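Local coordinates for UPF0147 protein Ta0600 (Thermoplasma acidophilum DSM 1728, PDB 2QSB) that is of unknown function but folds as a compact four-helix bundle representative of the uncharacterised UPF0147 family, at residues Tyr17-Leu22 with Tyr79-Lys84; Ser23-Val28 with Pro71-Thr76; Pro29-Lys34 with Ala65-Val70. All coordinates share one frame; numbering follows the deposited sequence.

Contact 1. Residues Tyr17-Leu22 with Tyr79-Lys84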
loop_
_atom_site.group_PDB
_atom_site.type_symbol
_atom_site.label_atom_id
_atom_site.label_comp_id
_atom_site.label_asym_id
_atom_site.label_seq_id
_atom_site.Cartn_x
_atom_site.Cartn_y
_atom_site.Cartn_z
ATOM N N TYR A 17 -7.002 -4.749 2.377
ATOM C CA TYR A 17 -6.709 -6.057 2.947
ATOM C C TYR A 17 -5.208 -6.362 2.836
ATOM O O TYR A 17 -4.572 -6.787 3.811
ATOM C CB TYR A 17 -7.506 -7.130 2.188
ATOM C CG TYR A 17 -7.035 -8.521 2.502
ATOM C CD1 TYR A 17 -7.270 -9.106 3.745
ATOM C CD2 TYR A 17 -6.288 -9.223 1.573
ATOM C CE1 TYR A 17 -6.797 -10.387 4.030
ATOM C CE2 TYR A 17 -5.824 -10.487 1.849
ATOM C CZ TYR A 17 -6.080 -11.057 3.066
ATOM O OH TYR A 17 -5.582 -12.319 3.332
ATOM N N LEU A 18 -4.623 -6.111 1.659
ATOM C CA LEU A 18 -3.216 -6.425 1.470
ATOM C C LEU A 18 -2.321 -5.531 2.328
ATOM O O LEU A 18 -1.294 -6.000 2.839
ATOM C CB LEU A 18 -2.833 -6.308 -0.009
ATOM C CG LEU A 18 -3.467 -7.355 -0.940
ATOM C CD1 LEU A 18 -3.176 -6.990 -2.387
ATOM C CD2 LEU A 18 -2.971 -8.776 -0.632
ATOM N N LEU A 19 -2.667 -4.246 2.483
ATOM C CA LEU A 19 -1.895 -3.382 3.378
ATOM C C LEU A 19 -2.032 -3.827 4.801
ATOM O O LEU A 19 -1.059 -3.776 5.564
ATOM C CB LEU A 19 -2.362 -1.932 3.240
ATOM C CG LEU A 19 -1.830 -1.219 2.001
ATOM C CD1 LEU A 19 -2.576 0.087 1.846
ATOM C CD2 LEU A 19 -0.329 -0.960 2.134
ATOM N N ASP A 20 -3.225 -4.269 5.199
ATOM C CA ASP A 20 -3.365 -4.776 6.556
ATOM C C ASP A 20 -2.485 -5.997 6.791
ATOM O O ASP A 20 -1.776 -6.075 7.819
ATOM C CB ASP A 20 -4.813 -5.050 6.908
ATOM C CG ASP A 20 -4.972 -5.189 8.405
ATOM O OD1 ASP A 20 -5.000 -4.133 9.081
ATOM O OD2 ASP A 20 -5.020 -6.332 8.888
ATOM N N GLU A 21 -2.527 -6.944 5.863
ATOM C CA GLU A 21 -1.657 -8.100 5.956
ATOM C C GLU A 21 -0.183 -7.695 6.042
ATOM O O GLU A 21 0.562 -8.224 6.857
ATOM C CB GLU A 21 -1.895 -9.012 4.746
ATOM C CG GLU A 21 -3.246 -9.734 4.769
ATOM C CD GLU A 21 -3.359 -10.719 5.912
ATOM O OE1 GLU A 21 -2.738 -11.792 5.794
ATOM O OE2 GLU A 21 -4.052 -10.438 6.916
ATOM N N LEU A 22 0.240 -6.766 5.193
ATOM C CA LEU A 22 1.642 -6.354 5.174
ATOM C C LEU A 22 2.020 -5.744 6.521
ATOM O O LEU A 22 3.136 -5.966 7.029
ATOM C CB LEU A 22 1.883 -5.393 3.982
ATOM C CG LEU A 22 3.325 -4.934 3.786
ATOM C CD1 LEU A 22 4.219 -6.143 3.520
ATOM C CD2 LEU A 22 3.377 -3.964 2.632
ATOM N N TYR A 79 4.794 -4.374 -4.744
ATOM C CA TYR A 79 4.418 -4.163 -6.135
ATOM C C TYR A 79 2.978 -4.555 -6.429
ATOM O O TYR A 79 2.321 -3.918 -7.247
ATOM C CB TYR A 79 5.360 -4.895 -7.079
ATOM C CG TYR A 79 6.732 -4.301 -7.171
ATOM C CD1 TYR A 79 6.920 -2.930 -7.357
ATOM C CD2 TYR A 79 7.848 -5.131 -7.125
ATOM C CE1 TYR A 79 8.212 -2.382 -7.440
ATOM C CE2 TYR A 79 9.131 -4.605 -7.237
ATOM C CZ TYR A 79 9.297 -3.240 -7.393
ATOM O OH TYR A 79 10.575 -2.714 -7.488
ATOM N N THR A 80 2.471 -5.595 -5.766
ATOM C CA THR A 80 1.071 -5.987 -5.951
ATOM C C THR A 80 0.135 -4.850 -5.524
ATOM O O THR A 80 -0.810 -4.488 -6.254
ATOM C CB THR A 80 0.793 -7.254 -5.123
ATOM O OG1 THR A 80 1.656 -8.287 -5.597
ATOM C CG2 THR A 80 -0.655 -7.710 -5.218
ATOM N N ILE A 81 0.409 -4.253 -4.350
ATOM C CA ILE A 81 -0.419 -3.154 -3.862
ATOM C C ILE A 81 -0.278 -1.925 -4.769
ATOM O O ILE A 81 -1.295 -1.300 -5.139
ATOM C CB ILE A 81 -0.059 -2.836 -2.408
ATOM C CG1 ILE A 81 -0.390 -4.014 -1.501
ATOM C CG2 ILE A 81 -0.803 -1.595 -1.953
ATOM C CD1 ILE A 81 0.341 -3.984 -0.159
ATOM N N ILE A 82 0.963 -1.585 -5.124
ATOM C CA ILE A 82 1.207 -0.466 -6.029
ATOM C C ILE A 82 0.409 -0.660 -7.323
ATOM O O ILE A 82 -0.206 0.291 -7.818
ATOM C CB ILE A 82 2.694 -0.353 -6.337
ATOM C CG1 ILE A 82 3.446 0.195 -5.117
ATOM C CG2 ILE A 82 2.961 0.484 -7.602
ATOM C CD1 ILE A 82 4.966 0.053 -5.184
ATOM N N SER A 83 0.404 -1.884 -7.850
ATOM C CA SER A 83 -0.239 -2.172 -9.125
ATOM C C SER A 83 -1.755 -1.980 -9.097
ATOM O O SER A 83 -2.364 -1.561 -10.090
ATOM C CB SER A 83 0.111 -3.585 -9.553
ATOM O OG SER A 83 1.504 -3.682 -9.801
ATOM N N LYS A 84 -2.365 -2.271 -7.955
ATOM C CA LYS A 84 -3.794 -2.062 -7.776
ATOM C C LYS A 84 -4.100 -0.584 -7.577
ATOM O O LYS A 84 -5.092 -0.075 -8.114
ATOM C CB LYS A 84 -4.299 -2.908 -6.600
ATOM C CG LYS A 84 -4.251 -4.404 -6.903
ATOM C CD LYS A 84 -4.778 -5.214 -5.744
ATOM C CE LYS A 84 -4.741 -6.705 -5.960
ATOM N NZ LYS A 84 -5.704 -7.166 -7.013
#
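Thr80 opens the contact from the 79-84 side: its methyl CG2, anti to the backbone N, meets Leu18 CD1 at 3.9 Å, the two side chains crossing at about a right angle. Its hydroxyl turns to its own helix instead, hydrogen-bonded to the carbonyl of Thr76. Ile81 gives the largest share, with Leu18 next. With CG1 anti to the carbonyl carbon (chi1 -64°) and the chain extended to CD1, it reaches between three leucines of 17-22. Its CG1 lies 3.7 Å from Leu18 CB, at the level where the two backbones come nearest. The terminal CD1 runs on to Leu19 CD2 at 3.9 Å and to Leu22 CD2 at 4.1 Å, while the branch methyl CG2 rests near Leu19 CG, so both branches are used. An alanine here would remove CG1, CG2 and CD1 and would probably loosen the packing of all three leucines, since no other residue of 79-84 touches Leu19 or Leu22. Lys84 closes the segment with its aliphatic part: CE passes 3.9 Å from Leu18 CD1, and the bend at chi4 (-68°) turns NZ to a salt bridge with Glu14. Between the segments there is no hydrogen bond; the contact is apolar, with its polar ends turned elsewhere. The helices run nearly antiparallel (156°), their axes 10.2 Å apart at closest approach. Within the four-helix bundle, helix 30-43 packs on Leu19 and Leu22 through Ser39, Leu43, Val32 and Ala36, and helix 50-65 reaches Ile81 through Leu61.

Contact 2. Residues Ser23-Val28 with Pro71-Thr76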
loop_
_atom_site.group_PDB
_atom_site.type_symbol
_atom_site.label_atom_id
_atom_site.label_comp_id
_atom_site.label_asym_id
_atom_site.label_seq_id
_atom_site.Cartn_x
_atom_site.Cartn_y
_atom_site.Cartn_z
ATOM N N SER A 23 1.122 -4.943 7.101
ATOM C CA SER A 23 1.408 -4.278 8.367
ATOM C C SER A 23 1.610 -5.273 9.500
ATOM O O SER A 23 2.227 -4.945 10.512
ATOM C CB SER A 23 0.289 -3.289 8.713
ATOM O OG SER A 23 -0.843 -3.945 9.294
ATOM N N GLN A 24 1.065 -6.477 9.340
ATOM C CA GLN A 24 1.134 -7.518 10.377
ATOM C C GLN A 24 2.199 -8.580 10.066
ATOM O O GLN A 24 2.333 -9.561 10.805
ATOM C CB GLN A 24 -0.222 -8.221 10.534
ATOM C CG GLN A 24 -1.382 -7.322 10.981
ATOM C CD GLN A 24 -1.056 -6.560 12.224
ATOM O OE1 GLN A 24 -0.827 -5.337 12.210
ATOM N NE2 GLN A 24 -0.988 -7.286 13.321
ATOM N N ASP A 25 2.965 -8.389 9.001
ATOM C CA ASP A 25 3.855 -9.430 8.519
ATOM C C ASP A 25 5.224 -9.336 9.191
ATOM O O ASP A 25 6.018 -8.483 8.863
ATOM C CB ASP A 25 4.006 -9.291 6.998
ATOM C CG ASP A 25 4.756 -10.434 6.398
ATOM O OD1 ASP A 25 5.330 -11.253 7.156
ATOM O OD2 ASP A 25 4.799 -10.489 5.156
ATOM N N ILE A 26 5.507 -10.249 10.119
ATOM C CA ILE A 26 6.786 -10.223 10.853
ATOM C C ILE A 26 7.981 -10.595 9.978
ATOM O O ILE A 26 9.136 -10.441 10.412
ATOM C CB ILE A 26 6.711 -11.086 12.142
ATOM C CG1 ILE A 26 6.050 -12.417 11.831
ATOM C CG2 ILE A 26 5.889 -10.341 13.210
ATOM C CD1 ILE A 26 6.835 -13.372 11.047
ATOM N N THR A 27 7.727 -11.054 8.748
ATOM C CA THR A 27 8.839 -11.441 7.855
ATOM C C THR A 27 9.355 -10.289 6.989
ATOM O O THR A 27 10.272 -10.494 6.199
ATOM C CB THR A 27 8.497 -12.621 6.958
ATOM O OG1 THR A 27 7.522 -12.238 5.979
ATOM C CG2 THR A 27 8.036 -13.811 7.750
ATOM N N VAL A 28 8.768 -9.100 7.119
ATOM C CA VAL A 28 9.334 -7.912 6.473
ATOM C C VAL A 28 9.835 -6.962 7.563
ATOM O O VAL A 28 9.472 -7.120 8.727
ATOM C CB VAL A 28 8.322 -7.218 5.529
ATOM C CG1 VAL A 28 7.820 -8.235 4.490
ATOM C CG2 VAL A 28 7.151 -6.574 6.313
ATOM N N PRO A 71 13.050 -7.874 1.803
ATOM C CA PRO A 71 13.198 -9.199 1.168
ATOM C C PRO A 71 12.370 -9.300 -0.103
ATOM O O PRO A 71 11.348 -8.616 -0.260
ATOM C CB PRO A 71 12.623 -10.160 2.233
ATOM C CG PRO A 71 11.696 -9.309 3.038
ATOM C CD PRO A 71 12.342 -7.947 3.092
ATOM N N ALA A 72 12.778 -10.186 -0.999
ATOM C CA ALA A 72 12.130 -10.325 -2.285
ATOM C C ALA A 72 10.627 -10.489 -2.170
ATOM O O ALA A 72 9.872 -9.877 -2.935
ATOM C CB ALA A 72 12.727 -11.523 -3.047
ATOM N N HIS A 73 10.158 -11.344 -1.260
ATOM C CA HIS A 73 8.712 -11.573 -1.185
ATOM C C HIS A 73 7.979 -10.313 -0.751
ATOM O O HIS A 73 6.842 -10.059 -1.197
ATOM C CB HIS A 73 8.339 -12.745 -0.262
ATOM C CG HIS A 73 8.552 -12.480 1.196
ATOM N ND1 HIS A 73 9.789 -12.544 1.800
ATOM C CD2 HIS A 73 7.673 -12.136 2.164
ATOM C CE1 HIS A 73 9.656 -12.262 3.085
ATOM N NE2 HIS A 73 8.379 -12.002 3.328
ATOM N N GLY A 74 8.623 -9.503 0.093
ATOM C CA GLY A 74 8.004 -8.236 0.537
ATOM C C GLY A 74 7.976 -7.230 -0.595
ATOM O O GLY A 74 7.022 -6.470 -0.717
ATOM N N ARG A 75 9.012 -7.218 -1.443
ATOM C CA ARG A 75 8.997 -6.334 -2.622
ATOM C C ARG A 75 7.836 -6.681 -3.529
ATOM O O ARG A 75 7.105 -5.795 -3.985
ATOM C CB ARG A 75 10.325 -6.373 -3.382
ATOM C CG ARG A 75 11.529 -6.000 -2.559
ATOM C CD ARG A 75 12.796 -6.075 -3.372
ATOM N NE ARG A 75 13.964 -6.258 -2.510
ATOM C CZ ARG A 75 15.227 -6.196 -2.931
ATOM N NH1 ARG A 75 15.509 -5.975 -4.216
ATOM N NH2 ARG A 75 16.215 -6.358 -2.059
ATOM N N THR A 76 7.632 -7.972 -3.769
ATOM C CA THR A 76 6.503 -8.375 -4.594
ATOM C C THR A 76 5.195 -7.954 -3.947
ATOM O O THR A 76 4.286 -7.478 -4.638
ATOM C CB THR A 76 6.544 -9.860 -4.892
ATOM O OG1 THR A 76 7.751 -10.109 -5.612
ATOM C CG2 THR A 76 5.342 -10.268 -5.732
#
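Val28 forms the close-packed, buried part of this contact, where the loop after helix 6-23 meets the first turn of helix 72-88. Its CG1, anti to the carbonyl carbon, lies 4.0 Å from Gly74 CA; a side chain at Gly74 would run into this methyl. Nearby, the Pro71 ring, at the N-cap position of the helix, brings CG to 3.7 Å from Thr27 O. Toward solvent the contact is looser and polar, held by the exposed Thr27 and His73. The imidazole takes the crowded position between backbone N and carbonyl carbon (chi1 71°), which carries NE2 across to Thr27. There NE2 donates to Thr27 OG1 over 2.8 Å, with the hydroxyl near the ring plane. Thr27 OG1 in turn donates to Asp25 OD1 at 2.7 Å, and the same oxygen receives the Thr27 backbone N-H at 2.9 Å, closing an Asx turn; both donors approach from above the carboxylate plane. A type I turn from Asp25 to Val28 shapes this part of the loop. A chain of hydrogen bonds thus runs from histidine through hydroxyl to carboxylate, and with Asp25 OD2 4.3 Å from His73 NE2, the negative charge would be expected to favour protonation of the imidazole.

Contact 3. Residues Pro29-Lys34 with Ala65-Val70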
loop_
_atom_site.group_PDB
_atom_site.type_symbol
_atom_site.label_atom_id
_atom_site.label_comp_id
_atom_site.label_asym_id
_atom_site.label_seq_id
_atom_site.Cartn_x
_atom_site.Cartn_y
_atom_site.Cartn_z
ATOM N N PRO A 29 10.713 -6.013 7.216
ATOM C CA PRO A 29 11.250 -5.137 8.239
ATOM C C PRO A 29 10.200 -4.257 8.889
ATOM O O PRO A 29 9.146 -3.954 8.322
ATOM C CB PRO A 29 12.285 -4.299 7.478
ATOM C CG PRO A 29 12.700 -5.175 6.302
ATOM C CD PRO A 29 11.386 -5.817 5.914
ATOM N N LYS A 30 10.527 -3.832 10.103
ATOM C CA LYS A 30 9.720 -2.901 10.879
ATOM C C LYS A 30 9.270 -1.710 10.050
ATOM O O LYS A 30 8.099 -1.326 10.101
ATOM C CB LYS A 30 10.535 -2.382 12.065
ATOM C CG LYS A 30 9.682 -1.744 13.153
ATOM C CD LYS A 30 10.430 -1.745 14.486
ATOM C CE LYS A 30 9.585 -2.306 15.640
ATOM N NZ LYS A 30 8.692 -1.309 16.304
ATOM N N ASN A 31 10.186 -1.141 9.270
ATOM C CA ASN A 31 9.880 0.098 8.550
ATOM C C ASN A 31 8.837 -0.154 7.468
ATOM O O ASN A 31 8.009 0.715 7.216
ATOM C CB ASN A 31 11.118 0.848 8.031
ATOM C CG ASN A 31 11.810 0.149 6.856
ATOM O OD1 ASN A 31 11.757 -1.067 6.700
ATOM N ND2 ASN A 31 12.517 0.942 6.038
ATOM N N VAL A 32 8.826 -1.352 6.895
ATOM C CA VAL A 32 7.794 -1.710 5.915
ATOM C C VAL A 32 6.436 -1.870 6.600
ATOM O O VAL A 32 5.424 -1.381 6.081
ATOM C CB VAL A 32 8.154 -2.986 5.137
ATOM C CG1 VAL A 32 7.020 -3.408 4.183
ATOM C CG2 VAL A 32 9.468 -2.784 4.371
ATOM N N ARG A 33 6.402 -2.520 7.760
ATOM C CA ARG A 33 5.126 -2.627 8.471
ATOM C C ARG A 33 4.566 -1.242 8.792
ATOM O O ARG A 33 3.370 -0.994 8.625
ATOM C CB ARG A 33 5.239 -3.446 9.757
ATOM C CG ARG A 33 5.612 -4.912 9.533
ATOM C CD ARG A 33 5.351 -5.796 10.795
ATOM N NE ARG A 33 6.293 -5.509 11.879
ATOM C CZ ARG A 33 7.543 -5.964 11.925
ATOM N NH1 ARG A 33 8.017 -6.734 10.949
ATOM N NH2 ARG A 33 8.317 -5.649 12.959
ATOM N N LYS A 34 5.439 -0.332 9.214
ATOM C CA LYS A 34 5.015 1.020 9.561
ATOM C C LYS A 34 4.497 1.801 8.352
ATOM O O LYS A 34 3.492 2.499 8.463
ATOM C CB LYS A 34 6.174 1.754 10.257
ATOM C CG LYS A 34 5.934 3.221 10.580
ATOM C CD LYS A 34 4.761 3.452 11.493
ATOM C CE LYS A 34 4.776 4.930 11.909
ATOM N NZ LYS A 34 3.447 5.529 12.145
ATOM N N ALA A 65 9.641 -0.136 -1.864
ATOM C CA ALA A 65 9.988 -1.159 -2.856
ATOM C C ALA A 65 11.455 -1.036 -3.272
ATOM O O ALA A 65 12.043 -2.035 -3.677
ATOM C CB ALA A 65 9.053 -1.091 -4.055
ATOM N N ASN A 66 12.008 0.173 -3.162
ATOM C CA ASN A 66 13.402 0.458 -3.512
ATOM C C ASN A 66 14.395 0.377 -2.369
ATOM O O ASN A 66 15.593 0.614 -2.562
ATOM C CB ASN A 66 13.481 1.809 -4.214
ATOM C CG ASN A 66 12.960 1.718 -5.630
ATOM O OD1 ASN A 66 13.576 1.077 -6.481
ATOM N ND2 ASN A 66 11.799 2.277 -5.881
ATOM N N ASP A 67 13.921 0.001 -1.187
ATOM C CA ASP A 67 14.794 -0.117 -0.018
ATOM C C ASP A 67 15.496 -1.480 -0.119
ATOM O O ASP A 67 14.849 -2.517 -0.160
ATOM C CB ASP A 67 13.945 0.000 1.257
ATOM C CG ASP A 67 14.754 -0.160 2.530
ATOM O OD1 ASP A 67 15.805 -0.832 2.497
ATOM O OD2 ASP A 67 14.358 0.424 3.557
ATOM N N PRO A 68 16.836 -1.491 -0.225
ATOM C CA PRO A 68 17.512 -2.790 -0.422
ATOM C C PRO A 68 17.402 -3.801 0.733
ATOM O O PRO A 68 17.692 -4.996 0.540
ATOM C CB PRO A 68 18.973 -2.391 -0.672
ATOM C CG PRO A 68 19.100 -1.090 0.018
ATOM C CD PRO A 68 17.792 -0.375 -0.253
ATOM N N ASN A 69 16.960 -3.351 1.907
ATOM C CA ASN A 69 16.749 -4.250 3.042
ATOM C C ASN A 69 15.461 -5.049 2.951
ATOM O O ASN A 69 15.248 -5.981 3.716
ATOM C CB ASN A 69 16.810 -3.469 4.362
ATOM C CG ASN A 69 18.196 -2.914 4.631
ATOM O OD1 ASN A 69 19.191 -3.621 4.461
ATOM N ND2 ASN A 69 18.270 -1.642 4.990
ATOM N N VAL A 70 14.578 -4.697 2.017
ATOM C CA VAL A 70 13.323 -5.409 1.912
ATOM C C VAL A 70 13.553 -6.774 1.223
ATOM O O VAL A 70 14.145 -6.835 0.163
ATOM C CB VAL A 70 12.287 -4.555 1.154
ATOM C CG1 VAL A 70 10.956 -5.273 1.086
ATOM C CG2 VAL A 70 12.131 -3.217 1.857
HETATM O O HOH W 1 13.716 -2.191 5.182
#
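Residues 30-34 form the first turn of helix 30-43, with Pro29 at the N-cap position, whereas 65-70 leaves helix 50-65 and folds into a type I turn from Asp67 to Val70. The backbones come nearest at Pro29 and Val70, whose CA atoms are 6.7 Å apart. Beside this approach Asn31 and Asp67 reach toward each other tip to tip. Asn31 ND2 donates to Asp67 OD2 at 3.1 Å, with an N-H...O angle of 159°; the acceptor lies in the amide plane and is met nearly along its C-O axis. The amide and carboxylate planes are 79° apart. A water reinforces the pair, donating to Asn31 OD1 at 2.7 Å and weakly to Asp67 OD2. The other carboxylate oxygen, Asp67 OD1, accepts the backbone N-H of Asn69 at 2.8 Å, fixing the acid within its own loop. The Pro29 ring sets CG 3.7 Å from Asn69 O. On the buried side Val32 CG2 meets Val70 CG2 at 3.7 Å, both methyls anti to their carbonyl carbons, and Met64 of helix 50-65 packs on both valines and on Asn31. The Asn69 N to Asp67 OD1 hydrogen bond closes an Asx turn, here within an interhelical loop pinned to a helix N-terminus at one end of a four-helix bundle.

How the contacts relate
Contact 1 lies nearer the middle of the bundle, and contacts 2 and 3 lie side by side toward one end. Along the chain they are nested: contact 3 inside the loop closed by contact 2, and contact 2 inside that of contact 1. Contact 1 has its centre about 5 Å from that of the chain, contacts 2 and 3 about 12 Å, and the centres of these last two are about 8 Å apart. Helix 72-88 serves contacts 1 and 2. Leu22 joins all three, its CD1 lying 4.1 Å from Val28 CG2 and 4.0 Å from Val32 CG1. Arg75 ties contact 2 to contact 3, its NE 2.7 Å from Val70 O, a probable hydrogen bond.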